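Malonyl coenzyme A-acyl carrier protein transacylase (Helicobacter pylori, PDB 2H1Y) probably transfers the malonyl group from malonyl-CoA to holo-acyl carrier protein, releasing CoA and supplying malonyl-ACP for fatty acid synthesis. Local coordinates at residues Gly149-Leu158 against Thr191-Arg199. Sequence-based numbering, arbitrary orientation.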
ATOM      1  N   GLY A 149      10.099 -17.526   6.257  1.00 51.91           N
ATOM      2  CA  GLY A 149      10.651 -18.833   5.941  1.00 53.13           C
ATOM      3  C   GLY A 149       9.743 -20.047   6.027  1.00 54.09           C
ATOM      4  O   GLY A 149      10.191 -21.168   5.769  1.00 54.80           O
ATOM      5  N   VAL A 150       8.482 -19.855   6.404  1.00 54.75           N
ATOM      6  CA  VAL A 150       7.501 -20.941   6.315  1.00 55.22           C
ATOM      7  C   VAL A 150       6.670 -20.799   5.043  1.00 55.66           C
ATOM      8  O   VAL A 150       6.291 -19.686   4.645  1.00 55.67           O
ATOM      9  CB  VAL A 150       6.568 -20.999   7.526  1.00 55.26           C
ATOM     10  CG1 VAL A 150       5.672 -22.239   7.443  1.00 55.78           C
ATOM     11  CG2 VAL A 150       7.366 -21.000   8.810  1.00 55.14           C
ATOM     12  N   SER A 151       6.398 -21.936   4.411  1.00 56.42           N
ATOM     13  CA  SER A 151       5.680 -21.992   3.140  1.00 57.19           C
ATOM     14  C   SER A 151       4.302 -21.317   3.179  1.00 57.76           C
ATOM     15  O   SER A 151       3.572 -21.402   4.170  1.00 58.01           O
ATOM     16  CB  SER A 151       5.516 -23.449   2.734  1.00 57.25           C
ATOM     17  OG  SER A 151       4.944 -23.531   1.450  1.00 58.13           O
ATOM     18  N   GLU A 152       3.944 -20.655   2.088  1.00 58.13           N
ATOM     19  CA  GLU A 152       2.620 -20.067   1.962  1.00 58.78           C
ATOM     20  C   GLU A 152       1.495 -21.097   2.245  1.00 58.61           C
ATOM     21  O   GLU A 152       0.534 -20.805   2.962  1.00 58.27           O
ATOM     22  CB  GLU A 152       2.474 -19.432   0.573  1.00 59.22           C
ATOM     23  CG  GLU A 152       1.089 -18.885   0.289  1.00 61.69           C
ATOM     24  CD  GLU A 152       0.723 -18.877  -1.191  1.00 64.59           C
ATOM     25  OE1 GLU A 152       1.380 -19.609  -1.978  1.00 66.44           O
ATOM     26  OE2 GLU A 152      -0.239 -18.149  -1.560  1.00 63.72           O
ATOM     27  N   GLU A 153       1.632 -22.308   1.701  1.00 58.81           N
ATOM     28  CA  GLU A 153       0.606 -23.354   1.874  1.00 59.08           C
ATOM     29  C   GLU A 153       0.541 -23.918   3.296  1.00 58.93           C
ATOM     30  O   GLU A 153      -0.542 -24.233   3.797  1.00 58.82           O
ATOM     31  CB  GLU A 153       0.720 -24.480   0.831  1.00 59.07           C
ATOM     32  CG  GLU A 153       2.063 -24.615   0.110  1.00 61.87           C
ATOM     33  CD  GLU A 153       2.334 -23.496  -0.936  1.00 63.82           C
ATOM     34  OE1 GLU A 153       1.769 -23.539  -2.059  1.00 63.67           O
ATOM     35  OE2 GLU A 153       3.138 -22.584  -0.627  1.00 63.54           O
ATOM     36  N   SER A 154       1.696 -24.022   3.947  1.00 58.79           N
ATOM     37  CA  SER A 154       1.758 -24.508   5.315  1.00 58.51           C
ATOM     38  C   SER A 154       1.095 -23.565   6.310  1.00 58.17           C
ATOM     39  O   SER A 154       0.486 -24.018   7.276  1.00 58.54           O
ATOM     40  CB  SER A 154       3.198 -24.763   5.711  1.00 58.40           C
ATOM     41  OG  SER A 154       3.637 -25.961   5.116  1.00 59.74           O
ATOM     42  N   LEU A 155       1.192 -22.264   6.072  1.00 57.51           N
ATOM     43  CA  LEU A 155       0.576 -21.302   6.980  1.00 57.29           C
ATOM     44  C   LEU A 155      -0.906 -21.204   6.709  1.00 57.26           C
ATOM     45  O   LEU A 155      -1.704 -20.986   7.624  1.00 57.15           O
ATOM     46  CB  LEU A 155       1.223 -19.924   6.855  1.00 57.14           C
ATOM     47  CG  LEU A 155       2.717 -19.882   7.155  1.00 56.72           C
ATOM     48  CD1 LEU A 155       3.352 -18.629   6.638  1.00 56.49           C
ATOM     49  CD2 LEU A 155       2.920 -19.982   8.621  1.00 58.12           C
ATOM     50  N   LEU A 156      -1.271 -21.364   5.441  1.00 57.25           N
ATOM     51  CA  LEU A 156      -2.663 -21.389   5.070  1.00 57.16           C
ATOM     52  C   LEU A 156      -3.370 -22.471   5.874  1.00 56.99           C
ATOM     53  O   LEU A 156      -4.331 -22.190   6.602  1.00 57.12           O
ATOM     54  CB  LEU A 156      -2.818 -21.604   3.567  1.00 57.35           C
ATOM     55  CG  LEU A 156      -4.127 -21.027   3.008  1.00 58.78           C
ATOM     56  CD1 LEU A 156      -4.049 -19.507   2.773  1.00 59.47           C
ATOM     57  CD2 LEU A 156      -4.532 -21.749   1.726  1.00 60.22           C
ATOM     58  N   SER A 157      -2.869 -23.699   5.805  1.00 56.82           N
ATOM     59  CA  SER A 157      -3.535 -24.778   6.535  1.00 57.25           C
ATOM     60  C   SER A 157      -3.364 -24.694   8.040  1.00 56.77           C
ATOM     61  O   SER A 157      -4.232 -25.157   8.779  1.00 56.84           O
ATOM     62  CB  SER A 157      -3.170 -26.164   6.006  1.00 57.28           C
ATOM     63  OG  SER A 157      -1.799 -26.234   5.721  1.00 59.12           O
ATOM     64  N   LEU A 158      -2.277 -24.089   8.504  1.00 56.63           N
ATOM     65  CA  LEU A 158      -2.142 -23.849   9.942  1.00 56.48           C
ATOM     66  C   LEU A 158      -3.194 -22.854  10.432  1.00 56.69           C
ATOM     67  O   LEU A 158      -3.815 -23.073  11.472  1.00 56.94           O
ATOM     68  CB  LEU A 158      -0.745 -23.379  10.314  1.00 56.43           C
ATOM     69  CG  LEU A 158      -0.555 -22.806  11.723  1.00 56.15           C
ATOM     70  CD1 LEU A 158      -0.782 -23.848  12.785  1.00 55.46           C
ATOM     71  CD2 LEU A 158       0.833 -22.251  11.868  1.00 55.11           C
ATOM     72  N   THR A 191       5.249 -23.782  17.354  1.00 62.24           N
ATOM     73  CA  THR A 191       4.819 -24.550  16.199  1.00 61.80           C
ATOM     74  C   THR A 191       5.422 -23.948  14.923  1.00 61.61           C
ATOM     75  O   THR A 191       5.870 -24.674  14.036  1.00 61.48           O
ATOM     76  CB  THR A 191       3.280 -24.561  16.111  1.00 62.16           C
ATOM     77  OG1 THR A 191       2.725 -24.610  17.438  1.00 62.55           O
ATOM     78  CG2 THR A 191       2.775 -25.746  15.289  1.00 61.12           C
ATOM     79  N   LEU A 192       5.441 -22.621  14.838  1.00 61.44           N
ATOM     80  CA  LEU A 192       6.064 -21.941  13.711  1.00 61.14           C
ATOM     81  C   LEU A 192       7.543 -22.253  13.677  1.00 61.79           C
ATOM     82  O   LEU A 192       8.089 -22.591  12.628  1.00 61.43           O
ATOM     83  CB  LEU A 192       5.856 -20.436  13.807  1.00 60.74           C
ATOM     84  CG  LEU A 192       4.462 -19.926  13.457  1.00 58.53           C
ATOM     85  CD1 LEU A 192       4.260 -18.506  13.968  1.00 56.08           C
ATOM     86  CD2 LEU A 192       4.234 -20.006  11.982  1.00 55.16           C
ATOM     87  N   LYS A 193       8.169 -22.165  14.846  1.00 62.94           N
ATOM     88  CA  LYS A 193       9.584 -22.464  15.006  1.00 64.17           C
ATOM     89  C   LYS A 193       9.888 -23.821  14.396  1.00 64.59           C
ATOM     90  O   LYS A 193      10.797 -23.959  13.572  1.00 64.83           O
ATOM     91  CB  LYS A 193       9.951 -22.461  16.493  1.00 64.59           C
ATOM     92  CG  LYS A 193      11.399 -22.859  16.806  1.00 66.16           C
ATOM     93  CD  LYS A 193      12.232 -21.675  17.275  1.00 67.95           C
ATOM     94  CE  LYS A 193      12.303 -21.628  18.803  1.00 69.12           C
ATOM     95  NZ  LYS A 193      13.168 -20.507  19.293  1.00 68.93           N
ATOM     96  N   GLU A 194       9.098 -24.810  14.797  1.00 64.95           N
ATOM     97  CA  GLU A 194       9.289 -26.187  14.387  1.00 65.44           C
ATOM     98  C   GLU A 194       9.038 -26.373  12.899  1.00 65.21           C
ATOM     99  O   GLU A 194       9.527 -27.319  12.300  1.00 65.35           O
ATOM    100  CB  GLU A 194       8.338 -27.065  15.181  1.00 65.90           C
ATOM    101  CG  GLU A 194       8.641 -28.540  15.131  1.00 67.24           C
ATOM    102  CD  GLU A 194       7.535 -29.363  15.744  1.00 68.33           C
ATOM    103  OE1 GLU A 194       7.590 -30.598  15.622  1.00 71.04           O
ATOM    104  OE2 GLU A 194       6.609 -28.783  16.344  1.00 68.78           O
ATOM    105  N   MET A 195       8.270 -25.461  12.311  1.00 65.40           N
ATOM    106  CA  MET A 195       7.953 -25.509  10.886  1.00 65.16           C
ATOM    107  C   MET A 195       9.051 -24.822  10.058  1.00 65.19           C
ATOM    108  O   MET A 195       9.041 -24.885   8.830  1.00 64.83           O
ATOM    109  CB  MET A 195       6.594 -24.855  10.615  1.00 65.24           C
ATOM    110  CG  MET A 195       5.377 -25.569  11.198  1.00 64.85           C
ATOM    111  SD  MET A 195       3.802 -24.681  10.881  1.00 64.76           S
ATOM    112  CE  MET A 195       3.566 -25.038   9.145  1.00 63.11           C
ATOM    113  N   GLY A 196       9.980 -24.157  10.742  1.00 65.19           N
ATOM    114  CA  GLY A 196      11.137 -23.548  10.099  1.00 65.07           C
ATOM    115  C   GLY A 196      11.153 -22.029  10.046  1.00 65.09           C
ATOM    116  O   GLY A 196      11.926 -21.437   9.284  1.00 65.17           O
ATOM    117  N   ALA A 197      10.307 -21.383  10.842  1.00 64.73           N
ATOM    118  CA  ALA A 197      10.317 -19.929  10.885  1.00 64.75           C
ATOM    119  C   ALA A 197      11.676 -19.445  11.376  1.00 64.93           C
ATOM    120  O   ALA A 197      12.085 -19.749  12.495  1.00 65.00           O
ATOM    121  CB  ALA A 197       9.210 -19.398  11.772  1.00 64.31           C
ATOM    122  N   LYS A 198      12.367 -18.693  10.524  1.00 65.22           N
ATOM    123  CA  LYS A 198      13.654 -18.077  10.864  1.00 65.30           C
ATOM    124  C   LYS A 198      13.498 -16.754  11.623  1.00 65.24           C
ATOM    125  O   LYS A 198      14.458 -16.277  12.216  1.00 65.33           O
ATOM    126  CB  LYS A 198      14.519 -17.887   9.608  1.00 65.23           C
ATOM    127  CG  LYS A 198      14.373 -19.015   8.575  1.00 66.35           C
ATOM    128  CD  LYS A 198      15.652 -19.299   7.788  1.00 68.11           C
ATOM    129  CE  LYS A 198      15.435 -19.146   6.266  1.00 68.97           C
ATOM    130  NZ  LYS A 198      14.230 -19.854   5.722  1.00 69.08           N
ATOM    131  N   ARG A 199      12.296 -16.176  11.622  1.00 65.34           N
ATOM    132  CA  ARG A 199      12.052 -14.876  12.274  1.00 65.85           C
ATOM    133  C   ARG A 199      10.560 -14.631  12.449  1.00 64.91           C
ATOM    134  O   ARG A 199       9.781 -14.873  11.516  1.00 64.72           O
ATOM    135  CB  ARG A 199      12.658 -13.735  11.430  1.00 65.78           C
ATOM    136  CG  ARG A 199      12.761 -12.377  12.133  1.00 67.50           C
ATOM    137  CD  ARG A 199      13.865 -11.487  11.512  1.00 68.17           C
ATOM    138  NE  ARG A 199      13.435 -10.785  10.291  1.00 73.12           N
ATOM    139  CZ  ARG A 199      14.202  -9.957   9.573  1.00 74.64           C
ATOM    140  NH1 ARG A 199      15.455  -9.711   9.937  1.00 76.23           N
ATOM    141  NH2 ARG A 199      13.720  -9.370   8.479  1.00 75.33           N
TER
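Met195 reaches over to helix 152-160 and lays its terminal methyl on Ser154, with CE 3.5 Å from Ser154 CB. The bend at chi3 (74°) turns CE off the otherwise extended chain CA-CB-CG-SD, and the same methyl lies 3.9 Å from Val150 CG1. One atom further back, SD packs against Leu158 CD2 at 4.0 Å. On the sheet side of Met195, Leu155 CD2 and Leu192 CD2 meet methyl to methyl at 3.6 Å, their side chains crossing at about a right angle. Val150 divides its two branches: CG1 faces Met195, while CG2 lies against the turn that follows helix 189-195, 3.6 Å from Ala197 N and 3.8 Å from Ala197 CB. That nitrogen is already bonded to Leu192 O in the Schellman motif that ends helix 189-195 at Gly196, which has positive phi (109°). The short helical segments run nearly antiparallel (154°) with axes 12.0 Å apart, a separation bridged by side chains. Both helices cover one face of the four-stranded antiparallel sheet of the small, ferredoxin-like subdomain of the acyltransferase fold: Leu192 reaches Met145 and Val147 of strand 142-148, and Leu155 touches Cys167 of strand 165-172. At the Gly149 end of the contact, away from Leu158, Lys198 curls back until NZ is 3.7 Å from Gly149 CA. No hydrogen bond spans the two segments, and Met195, Val150, Leu158 and Leu192 supply more than half of the 402 Å² buried, which implies that cohesion is probably chiefly hydrophobic and dispersive, with no polar pairing to fix the relative position of the two segments.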